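PDB 6WO6: RavA from Legionella pneumophila str. Paris, which is of uncertain biochemical activity but is an effector of Legionella linked to cell invasion, probably acting inside host cells. Local coordinates for residues 5-10 against 34-39; 40-45 against 117-122. The protein carries 2 engineered substitutions. All coordinates share one frame; numbering follows the deposited sequence.

Contact 1 of 2, residues 5-10 against 34-39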
ATOM      1  N   PHE A   5     -25.385  32.127 -23.708  1.00 73.29           N
ATOM      2  CA  PHE A   5     -24.864  33.152 -22.820  1.00 68.21           C
ATOM      3  C   PHE A   5     -23.871  34.041 -23.558  1.00 66.22           C
ATOM      4  O   PHE A   5     -23.403  33.723 -24.653  1.00 67.31           O
ATOM      5  CB  PHE A   5     -24.192  32.516 -21.599  1.00 65.04           C
ATOM      6  CG  PHE A   5     -25.052  31.514 -20.882  1.00 63.20           C
ATOM      7  CD1 PHE A   5     -25.901  31.911 -19.861  1.00 64.01           C
ATOM      8  CD2 PHE A   5     -25.008  30.174 -21.224  1.00 61.71           C
ATOM      9  CE1 PHE A   5     -26.695  30.987 -19.202  1.00 64.36           C
ATOM     10  CE2 PHE A   5     -25.798  29.248 -20.571  1.00 61.41           C
ATOM     11  CZ  PHE A   5     -26.641  29.654 -19.558  1.00 62.94           C
ATOM     12  N   THR A   6     -23.552  35.174 -22.941  1.00 64.00           N
ATOM     13  CA  THR A   6     -22.469  36.003 -23.440  1.00 63.61           C
ATOM     14  C   THR A   6     -21.127  35.403 -23.027  1.00 66.47           C
ATOM     15  O   THR A   6     -21.054  34.414 -22.293  1.00 66.99           O
ATOM     16  CB  THR A   6     -22.595  37.442 -22.931  1.00 61.25           C
ATOM     17  OG1 THR A   6     -22.447  37.470 -21.506  1.00 60.09           O
ATOM     18  CG2 THR A   6     -23.950  38.029 -23.309  1.00 60.16           C
ATOM     19  N   CYS A   7     -20.051  36.015 -23.518  1.00 70.57           N
ATOM     20  CA  CYS A   7     -18.711  35.514 -23.227  1.00 71.91           C
ATOM     21  C   CYS A   7     -18.427  35.543 -21.729  1.00 68.98           C
ATOM     22  O   CYS A   7     -17.992  34.544 -21.142  1.00 66.80           O
ATOM     23  CB  CYS A   7     -17.679  36.344 -23.987  1.00 78.51           C
ATOM     24  SG  CYS A   7     -16.395  35.385 -24.793  1.00 81.64           S
ATOM     25  N   ASP A   8     -18.676  36.690 -21.094  1.00 69.54           N
ATOM     26  CA  ASP A   8     -18.414  36.828 -19.667  1.00 69.96           C
ATOM     27  C   ASP A   8     -19.301  35.905 -18.842  1.00 63.54           C
ATOM     28  O   ASP A   8     -18.873  35.406 -17.796  1.00 61.03           O
ATOM     29  CB  ASP A   8     -18.615  38.284 -19.247  1.00 78.08           C
ATOM     30  CG  ASP A   8     -17.812  39.252 -20.101  1.00 87.49           C
ATOM     31  OD1 ASP A   8     -18.315  39.663 -21.169  1.00 90.62           O
ATOM     32  OD2 ASP A   8     -16.670  39.585 -19.718  1.00 91.12           O
ATOM     33  N   GLU A   9     -20.533  35.661 -19.297  1.00 60.05           N
ATOM     34  CA  GLU A   9     -21.433  34.784 -18.556  1.00 54.52           C
ATOM     35  C   GLU A   9     -20.945  33.341 -18.581  1.00 53.86           C
ATOM     36  O   GLU A   9     -21.042  32.632 -17.573  1.00 53.34           O
ATOM     37  CB  GLU A   9     -22.850  34.894 -19.117  1.00 51.16           C
ATOM     38  CG  GLU A   9     -23.569  36.169 -18.711  1.00 49.88           C
ATOM     39  CD  GLU A   9     -24.919  36.318 -19.380  1.00 50.36           C
ATOM     40  OE1 GLU A   9     -25.186  35.586 -20.359  1.00 50.03           O
ATOM     41  OE2 GLU A   9     -25.712  37.173 -18.930  1.00 51.78           O
ATOM     42  N   LEU A  10     -20.422  32.885 -19.723  1.00 55.42           N
ATOM     43  CA  LEU A  10     -19.771  31.579 -19.764  1.00 56.98           C
ATOM     44  C   LEU A  10     -18.521  31.571 -18.896  1.00 60.46           C
ATOM     45  O   LEU A  10     -18.223  30.576 -18.224  1.00 60.42           O
ATOM     46  CB  LEU A  10     -19.421  31.205 -21.204  1.00 56.50           C
ATOM     47  CG  LEU A  10     -20.593  31.021 -22.168  1.00 58.71           C
ATOM     48  CD1 LEU A  10     -20.106  30.986 -23.608  1.00 60.26           C
ATOM     49  CD2 LEU A  10     -21.370  29.755 -21.832  1.00 58.11           C
ATOM     50  N   ASN A  34     -15.889  30.321 -28.330  1.00 66.15           N
ATOM     51  CA  ASN A  34     -14.697  30.585 -29.124  1.00 67.22           C
ATOM     52  C   ASN A  34     -14.234  32.029 -29.017  1.00 68.37           C
ATOM     53  O   ASN A  34     -13.083  32.322 -29.356  1.00 70.58           O
ATOM     54  CB  ASN A  34     -14.943  30.223 -30.591  1.00 68.46           C
ATOM     55  CG  ASN A  34     -15.115  28.733 -30.799  1.00 68.77           C
ATOM     56  OD1 ASN A  34     -14.761  27.930 -29.934  1.00 67.31           O
ATOM     57  ND2 ASN A  34     -15.657  28.354 -31.950  1.00 72.10           N
ATOM     58  N   LYS A  35     -15.096  32.936 -28.556  1.00 68.33           N
ATOM     59  CA  LYS A  35     -14.673  34.310 -28.302  1.00 70.74           C
ATOM     60  C   LYS A  35     -13.898  34.474 -26.988  1.00 69.35           C
ATOM     61  O   LYS A  35     -13.607  35.611 -26.600  1.00 69.14           O
ATOM     62  CB  LYS A  35     -15.888  35.244 -28.307  1.00 72.64           C
ATOM     63  CG  LYS A  35     -16.569  35.372 -29.661  1.00 77.40           C
ATOM     64  CD  LYS A  35     -17.913  36.077 -29.543  1.00 80.54           C
ATOM     65  CE  LYS A  35     -17.759  37.491 -29.007  1.00 84.03           C
ATOM     66  NZ  LYS A  35     -19.061  38.216 -28.995  1.00 85.81           N
ATOM     67  N   LEU A  36     -13.555  33.385 -26.304  1.00 68.97           N
ATOM     68  CA  LEU A  36     -12.848  33.459 -25.032  1.00 69.56           C
ATOM     69  C   LEU A  36     -11.341  33.541 -25.241  1.00 72.88           C
ATOM     70  O   LEU A  36     -10.794  32.977 -26.193  1.00 75.13           O
ATOM     71  CB  LEU A  36     -13.165  32.240 -24.159  1.00 66.35           C
ATOM     72  CG  LEU A  36     -14.548  32.107 -23.520  1.00 64.15           C
ATOM     73  CD1 LEU A  36     -14.695  30.731 -22.895  1.00 61.12           C
ATOM     74  CD2 LEU A  36     -14.774  33.188 -22.477  1.00 64.20           C
ATOM     75  N   THR A  37     -10.670  34.244 -24.329  1.00 73.29           N
ATOM     76  CA  THR A  37      -9.216  34.246 -24.330  1.00 75.33           C
ATOM     77  C   THR A  37      -8.696  32.855 -23.978  1.00 75.06           C
ATOM     78  O   THR A  37      -9.405  32.023 -23.404  1.00 73.49           O
ATOM     79  CB  THR A  37      -8.664  35.279 -23.341  1.00 77.05           C
ATOM     80  OG1 THR A  37      -8.607  34.710 -22.028  1.00 76.96           O
ATOM     81  CG2 THR A  37      -9.547  36.512 -23.302  1.00 77.26           C
ATOM     82  N   ASN A  38      -7.433  32.607 -24.326  1.00 76.81           N
ATOM     83  CA  ASN A  38      -6.875  31.271 -24.137  1.00 76.70           C
ATOM     84  C   ASN A  38      -6.735  30.923 -22.658  1.00 74.44           C
ATOM     85  O   ASN A  38      -6.935  29.767 -22.272  1.00 72.63           O
ATOM     86  CB  ASN A  38      -5.534  31.162 -24.860  1.00 81.33           C
ATOM     87  CG  ASN A  38      -5.701  30.996 -26.358  1.00 85.20           C
ATOM     88  OD1 ASN A  38      -6.813  31.084 -26.885  1.00 85.72           O
ATOM     89  ND2 ASN A  38      -4.596  30.752 -27.053  1.00 87.66           N
ATOM     90  N   ASP A  39      -6.408  31.904 -21.814  1.00 75.09           N
ATOM     91  CA  ASP A  39      -6.361  31.646 -20.378  1.00 74.24           C
ATOM     92  C   ASP A  39      -7.754  31.380 -19.821  1.00 70.60           C
ATOM     93  O   ASP A  39      -7.952  30.431 -19.049  1.00 69.93           O
ATOM     94  CB  ASP A  39      -5.702  32.822 -19.657  1.00 78.77           C
ATOM     95  CG  ASP A  39      -4.222  32.943 -19.971  1.00 84.83           C
ATOM     96  OD1 ASP A  39      -3.516  31.914 -19.898  1.00 85.63           O
ATOM     97  OD2 ASP A  39      -3.770  34.061 -20.302  1.00 88.65           O
TER

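Contact 2 of 2, residues 40-45 against 117-122. Engineered in segment 40-45: A40 (natural residue Glu), A41 (natural residue Lys).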
ATOM      1  N   ALA A  40      -8.736  32.201 -20.205  1.00 67.88           N
ATOM      2  CA  ALA A  40     -10.105  31.971 -19.759  1.00 63.36           C
ATOM      3  C   ALA A  40     -10.646  30.651 -20.294  1.00 59.14           C
ATOM      4  O   ALA A  40     -11.351  29.928 -19.580  1.00 55.72           O
ATOM      5  CB  ALA A  40     -10.999  33.134 -20.188  1.00 62.58           C
ATOM      6  N   ALA A  41     -10.321  30.317 -21.549  1.00 58.43           N
ATOM      7  CA  ALA A  41     -10.763  29.046 -22.114  1.00 56.10           C
ATOM      8  C   ALA A  41     -10.142  27.870 -21.372  1.00 57.50           C
ATOM      9  O   ALA A  41     -10.826  26.879 -21.087  1.00 58.77           O
ATOM     10  CB  ALA A  41     -10.421  28.982 -23.602  1.00 54.87           C
ATOM     11  N   LEU A  42      -8.849  27.962 -21.049  1.00 57.56           N
ATOM     12  CA  LEU A  42      -8.195  26.914 -20.273  1.00 56.28           C
ATOM     13  C   LEU A  42      -8.861  26.741 -18.912  1.00 51.55           C
ATOM     14  O   LEU A  42      -9.181  25.618 -18.504  1.00 51.65           O
ATOM     15  CB  LEU A  42      -6.709  27.236 -20.108  1.00 59.80           C
ATOM     16  CG  LEU A  42      -5.891  26.294 -19.219  1.00 61.35           C
ATOM     17  CD1 LEU A  42      -5.090  25.310 -20.061  1.00 61.68           C
ATOM     18  CD2 LEU A  42      -4.981  27.081 -18.278  1.00 63.84           C
ATOM     19  N   VAL A  43      -9.083  27.851 -18.200  1.00 48.01           N
ATOM     20  CA  VAL A  43      -9.704  27.787 -16.876  1.00 46.61           C
ATOM     21  C   VAL A  43     -11.095  27.164 -16.957  1.00 46.18           C
ATOM     22  O   VAL A  43     -11.455  26.300 -16.142  1.00 49.00           O
ATOM     23  CB  VAL A  43      -9.748  29.190 -16.243  1.00 46.00           C
ATOM     24  CG1 VAL A  43     -10.617  29.191 -14.996  1.00 44.17           C
ATOM     25  CG2 VAL A  43      -8.344  29.659 -15.912  1.00 46.88           C
ATOM     26  N   LEU A  44     -11.894  27.583 -17.942  1.00 45.41           N
ATOM     27  CA  LEU A  44     -13.262  27.088 -18.048  1.00 46.05           C
ATOM     28  C   LEU A  44     -13.293  25.609 -18.412  1.00 48.75           C
ATOM     29  O   LEU A  44     -14.078  24.843 -17.840  1.00 49.81           O
ATOM     30  CB  LEU A  44     -14.044  27.911 -19.071  1.00 46.35           C
ATOM     31  CG  LEU A  44     -15.507  27.519 -19.277  1.00 45.36           C
ATOM     32  CD1 LEU A  44     -16.268  27.541 -17.960  1.00 45.30           C
ATOM     33  CD2 LEU A  44     -16.169  28.439 -20.291  1.00 46.07           C
ATOM     34  N   ALA A  45     -12.454  25.183 -19.360  1.00 49.76           N
ATOM     35  CA  ALA A  45     -12.393  23.763 -19.690  1.00 50.83           C
ATOM     36  C   ALA A  45     -11.952  22.941 -18.486  1.00 50.78           C
ATOM     37  O   ALA A  45     -12.491  21.854 -18.234  1.00 51.92           O
ATOM     38  CB  ALA A  45     -11.452  23.535 -20.872  1.00 52.02           C
ATOM     39  N   ASN A 117       1.886  19.628 -18.784  1.00 78.55           N
ATOM     40  CA  ASN A 117       2.557  20.880 -18.465  1.00 81.22           C
ATOM     41  C   ASN A 117       1.633  22.078 -18.659  1.00 83.45           C
ATOM     42  O   ASN A 117       1.646  23.011 -17.847  1.00 85.47           O
ATOM     43  CB  ASN A 117       3.811  21.036 -19.329  1.00 84.33           C
ATOM     44  CG  ASN A 117       4.627  22.260 -18.961  1.00 87.38           C
ATOM     45  OD1 ASN A 117       4.699  22.647 -17.795  1.00 85.59           O
ATOM     46  ND2 ASN A 117       5.248  22.878 -19.962  1.00 92.44           N
ATOM     47  N   ASN A 118       0.826  22.062 -19.723  1.00 82.72           N
ATOM     48  CA  ASN A 118      -0.164  23.113 -19.927  1.00 82.87           C
ATOM     49  C   ASN A 118      -1.302  22.997 -18.922  1.00 82.73           C
ATOM     50  O   ASN A 118      -1.751  24.005 -18.363  1.00 86.39           O
ATOM     51  CB  ASN A 118      -0.707  23.052 -21.356  1.00 81.67           C
ATOM     52  CG  ASN A 118       0.353  23.353 -22.398  1.00 81.86           C
ATOM     53  OD1 ASN A 118       1.164  24.263 -22.232  1.00 83.34           O
ATOM     54  ND2 ASN A 118       0.351  22.586 -23.484  1.00 80.89           N
ATOM     55  N   PHE A 119      -1.779  21.778 -18.681  1.00 77.78           N
ATOM     56  CA  PHE A 119      -2.875  21.516 -17.750  1.00 72.05           C
ATOM     57  C   PHE A 119      -2.367  20.988 -16.417  1.00 68.85           C
ATOM     58  O   PHE A 119      -2.956  20.069 -15.838  1.00 66.53           O
ATOM     59  CB  PHE A 119      -3.870  20.537 -18.368  1.00 70.80           C
ATOM     60  CG  PHE A 119      -4.572  21.067 -19.586  1.00 73.03           C
ATOM     61  CD1 PHE A 119      -3.996  20.952 -20.841  1.00 75.82           C
ATOM     62  CD2 PHE A 119      -5.816  21.669 -19.477  1.00 72.78           C
ATOM     63  CE1 PHE A 119      -4.643  21.438 -21.964  1.00 76.64           C
ATOM     64  CE2 PHE A 119      -6.471  22.155 -20.599  1.00 73.76           C
ATOM     65  CZ  PHE A 119      -5.883  22.038 -21.843  1.00 75.28           C
ATOM     66  N   ASN A 120      -1.273  21.553 -15.903  1.00 69.36           N
ATOM     67  CA  ASN A 120      -0.697  21.038 -14.665  1.00 69.73           C
ATOM     68  C   ASN A 120      -1.580  21.355 -13.464  1.00 69.63           C
ATOM     69  O   ASN A 120      -1.726  20.522 -12.562  1.00 72.26           O
ATOM     70  CB  ASN A 120       0.708  21.602 -14.465  1.00 73.61           C
ATOM     71  CG  ASN A 120       1.488  20.848 -13.408  1.00 75.57           C
ATOM     72  OD1 ASN A 120       1.485  21.218 -12.233  1.00 77.28           O
ATOM     73  ND2 ASN A 120       2.161  19.777 -13.821  1.00 75.16           N
ATOM     74  N   LYS A 121      -2.168  22.554 -13.429  1.00 67.16           N
ATOM     75  CA  LYS A 121      -3.118  22.877 -12.368  1.00 63.45           C
ATOM     76  C   LYS A 121      -4.297  21.911 -12.379  1.00 61.07           C
ATOM     77  O   LYS A 121      -4.728  21.428 -11.324  1.00 62.83           O
ATOM     78  CB  LYS A 121      -3.603  24.321 -12.515  1.00 63.27           C
ATOM     79  CG  LYS A 121      -2.485  25.355 -12.573  1.00 65.24           C
ATOM     80  N   LEU A 122      -4.818  21.599 -13.569  1.00 57.40           N
ATOM     81  CA  LEU A 122      -5.903  20.628 -13.676  1.00 53.67           C
ATOM     82  C   LEU A 122      -5.456  19.246 -13.216  1.00 52.86           C
ATOM     83  O   LEU A 122      -6.216  18.528 -12.557  1.00 51.41           O
ATOM     84  CB  LEU A 122      -6.415  20.569 -15.114  1.00 51.59           C
ATOM     85  CG  LEU A 122      -7.414  19.441 -15.379  1.00 51.24           C
ATOM     86  CD1 LEU A 122      -8.722  19.695 -14.645  1.00 51.63           C
ATOM     87  CD2 LEU A 122      -7.653  19.254 -16.864  1.00 52.18           C
TER

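Contact 1 of 2, residues 5-10 against 34-39
C7 meets K35 and L36 across this contact, and its sulfur carries nearly all of it. C7 SG lies 3.3 Å from K35 O, a van der Waals approach to the backbone. The K35 side chain joins in near its base, where CB is 3.6 Å from C7 SG. The sulfur therefore rests beside the bend of the chain just after helix 30-34.

The apolar part is one pair. L36 CD2 comes within 3.6 Å of C7 SG, while CG of the same leucine stays farther back. L36 has CG anti to its carbonyl carbon (chi1 -72°), and its CD2 branch reaches across to the sulfur and to C7 O.

The polar bonds do not cross between the segments. T6 is the N-cap of helix 7-11 and forms a capping box with E9. T6 N donates to E9 OE1 at 3.1 Å, nearly straight (167°), and meets it from above the carboxylate plane. The return bond from E9 N to T6 OG1 is weak at 3.4 Å. E9 OE1 also lies in plane at the edge of the F5 ring. T37 and K35 bond to residues just outside 34-39: T37 OG1 caps A40 N, and the ammonium of K35 turns to E32 in a salt bridge.

C7 thus sits at the start of helix 7-11, against the link between helices 30-34 and 38-51. It touches E32 of helix 30-34 as well. One turn on, L10 is buried and touches L33 of helix 30-34 and L20 of helix 16-20.

Contact 2 of 2, residues 40-45 against 117-122
L42, which meets F119 across this contact, sits in a helical turn held by backbone bonds of 2.9 Å, from L44 N to A40 O and from A45 N to A41 O. L42 O also takes a hydrogen bond from S46 OG farther along the same helix. A40 and A41 are engineered substitutions for Glu and Lys.

The contact itself is a CH-pi packing of one leucine methyl on one phenyl ring. L42 CD1 stands over a face of F119, 3.8 Å from the ring centroid. It is displaced toward the rim, 24° off the ring normal. The nearest ring atom is F119 CE2, at 3.5 Å from L42 CD1. F119 CD2 and CZ flank CE2, and each lies a little farther from the methyl.

L42 has CG anti to the backbone N (chi1 175°), which sends the side chain toward 117-122. Its chi2, near 101° and away from the usual staggered positions, sets where CD1 falls over the ring. F119 has CG anti to its carbonyl carbon, and the two side chains run past each other in opposite directions. The same methyl also lies 4.0 Å from N118 O, a looser contact with the backbone.

F119 stands between two short helices. It follows helix 115-118 directly and is the N-cap residue of helix 120-127. Its buried ring also touches S46 of helix 38-51, and Q83 and V87 of helix 77-92. L122, one turn on, packs on S46, L50 and A84.

The chemistry is apolar and the area small. Dispersion between methyl and ring face joins the segments, and the wider packing of F119 and L122 extends the junction between the helices.

Contacts 1 and 2 lie on the same side of the chain's centre, with their own centres about 14 Å apart. Both use helix 38-51. Contact 1 meets the approach to its first turn, and contact 2 the turn that follows. They come in series along the chain, the first closing before the second opens. They also touch: L36 CD1 packs on L44 CD2 at 3.8 Å, and L10 O lies beside the same methyl. Helix 38-51 therefore links the N-terminal helices to the region of helices 115-118 and 120-127. Both lie in the same half of an elongated chain whose regular structure is helix alone, contact 1 nearer its end.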